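Local structure of photosystem II stability/assembly factor HCF136, chloroplastic (Cyanidioschyzon merolae, 5OJ3) at residues Gly327-Thr331 against Ile352-Met356. The protein is probably essential for photosystem II biogenesis, being required to assemble an early intermediate that contains D2 and cytochrome b559. Numbering follows the deposited sequence.
Sequences GIWET and IAFDM
The carboxylate of Glu330 lies flat over one face of the Phe354 ring, the two planes only 9° apart. OE1 of Glu330 sits over the ring centre, 3.3 Å above the plane, while CD of Glu330 is 3.3 Å from CD2 of Phe354. CG of Glu330 is lodged between its own backbone N and carbonyl carbon (chi1 71°), and the chain runs extended from there, so CB, CG and CD all pass along the CD2-CE2 side of the ring. OE2 points on toward Met356, whose chain bends at chi2 to bring CE back toward the carboxylate. Strands 328-332 and 354-356 belong to one four-stranded antiparallel sheet, a blade of the seven-bladed beta-propeller. They are not neighbours in it: strand 336-340 runs between them, and the axes of the two short segments come no closer than 8.5 Å, at 50°. Phe354 reaches over the middle strand, whose Thr340 touches its side chain. CG2 of Ile328 meets CZ of Phe354 at 4.1 Å, and CD1 of Ile328 meets CD1 of Ile352 at 4.3 Å. Trp329 turns away from strand 354-356 and packs on Asp368 and Val369 of strand 366-371 in the next blade.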
loop_
_atom_site.group_PDB
_atom_site.type_symbol
_atom_site.label_atom_id
_atom_site.label_comp_id
_atom_site.label_asym_id
_atom_site.label_seq_id
_atom_site.Cartn_x
_atom_site.Cartn_y
_atom_site.Cartn_z
ATOM N N GLY A 327 -2.989 -0.990 15.365
ATOM C CA GLY A 327 -1.663 -1.566 15.408
ATOM C C GLY A 327 -1.015 -1.629 14.041
ATOM O O GLY A 327 -1.572 -1.204 13.029
ATOM N N ILE A 328 0.198 -2.179 14.031
ATOM C CA ILE A 328 1.013 -2.343 12.834
ATOM C C ILE A 328 1.230 -3.830 12.606
ATOM O O ILE A 328 1.394 -4.592 13.565
ATOM C CB ILE A 328 2.374 -1.625 12.965
ATOM C CG1 ILE A 328 2.188 -0.170 13.397
ATOM C CG2 ILE A 328 3.165 -1.713 11.675
ATOM C CD1 ILE A 328 3.464 0.478 13.893
ATOM N N TRP A 329 1.232 -4.241 11.343
ATOM C CA TRP A 329 1.674 -5.569 10.952
ATOM C C TRP A 329 2.976 -5.447 10.175
ATOM O O TRP A 329 3.244 -4.428 9.532
ATOM C CB TRP A 329 0.625 -6.293 10.098
ATOM C CG TRP A 329 0.311 -5.607 8.799
ATOM C CD1 TRP A 329 -0.708 -4.732 8.560
ATOM C CD2 TRP A 329 1.023 -5.740 7.560
ATOM N NE1 TRP A 329 -0.676 -4.315 7.251
ATOM C CE2 TRP A 329 0.377 -4.917 6.617
ATOM C CE3 TRP A 329 2.144 -6.475 7.158
ATOM C CZ2 TRP A 329 0.814 -4.808 5.298
ATOM C CZ3 TRP A 329 2.577 -6.363 5.849
ATOM C CH2 TRP A 329 1.914 -5.537 4.935
ATOM N N GLU A 330 3.790 -6.495 10.240
ATOM C CA GLU A 330 5.040 -6.533 9.501
ATOM C C GLU A 330 5.228 -7.922 8.917
ATOM O O GLU A 330 4.723 -8.914 9.450
ATOM C CB GLU A 330 6.245 -6.166 10.379
ATOM C CG GLU A 330 6.612 -7.210 11.416
ATOM C CD GLU A 330 7.772 -6.769 12.286
ATOM O OE1 GLU A 330 8.215 -5.610 12.142
ATOM O OE2 GLU A 330 8.236 -7.575 13.119
ATOM N N THR A 331 5.956 -7.977 7.810
ATOM C CA THR A 331 6.307 -9.230 7.166
ATOM C C THR A 331 7.818 -9.355 7.126
ATOM O O THR A 331 8.508 -8.460 6.629
ATOM C CB THR A 331 5.758 -9.290 5.741
ATOM O OG1 THR A 331 4.360 -9.602 5.770
ATOM C CG2 THR A 331 6.507 -10.336 4.935
ATOM N N ILE A 352 9.148 -0.366 19.447
ATOM C CA ILE A 352 7.849 -1.012 19.271
ATOM C C ILE A 352 8.017 -2.526 19.198
ATOM O O ILE A 352 8.750 -3.044 18.348
ATOM C CB ILE A 352 7.148 -0.479 18.016
ATOM C CG1 ILE A 352 7.237 1.049 17.964
ATOM C CG2 ILE A 352 5.705 -0.955 17.971
ATOM C CD1 ILE A 352 6.394 1.675 16.875
ATOM N N ALA A 353 7.334 -3.242 20.089
ATOM C CA ALA A 353 7.459 -4.693 20.193
ATOM C C ALA A 353 6.358 -5.367 19.379
ATOM O O ALA A 353 5.171 -5.097 19.589
ATOM C CB ALA A 353 7.388 -5.136 21.653
ATOM N N PHE A 354 6.750 -6.239 18.450
ATOM C CA PHE A 354 5.802 -7.032 17.680
ATOM C C PHE A 354 5.667 -8.413 18.300
ATOM O O PHE A 354 6.651 -8.999 18.756
ATOM C CB PHE A 354 6.221 -7.196 16.213
ATOM C CG PHE A 354 6.160 -5.933 15.403
ATOM C CD1 PHE A 354 6.890 -4.813 15.757
ATOM C CD2 PHE A 354 5.329 -5.859 14.297
ATOM C CE1 PHE A 354 6.822 -3.658 15.003
ATOM C CE2 PHE A 354 5.253 -4.706 13.543
ATOM C CZ PHE A 354 5.998 -3.605 13.896
ATOM N N ASP A 355 4.444 -8.933 18.306
ATOM C CA ASP A 355 4.183 -10.295 18.755
ATOM C C ASP A 355 4.240 -11.213 17.540
ATOM O O ASP A 355 3.377 -11.140 16.659
ATOM C CB ASP A 355 2.829 -10.386 19.453
ATOM C CG ASP A 355 2.787 -9.604 20.752
ATOM O OD1 ASP A 355 3.865 -9.331 21.321
ATOM O OD2 ASP A 355 1.672 -9.260 21.201
ATOM N N MET A 356 5.245 -12.082 17.497
ATOM C CA MET A 356 5.451 -12.935 16.336
ATOM C C MET A 356 4.447 -14.080 16.317
ATOM O O MET A 356 4.022 -14.590 17.357
ATOM C CB MET A 356 6.879 -13.486 16.305
ATOM C CG MET A 356 7.955 -12.418 16.292
ATOM S SD MET A 356 7.860 -11.480 14.751
ATOM C CE MET A 356 8.646 -9.947 15.215
#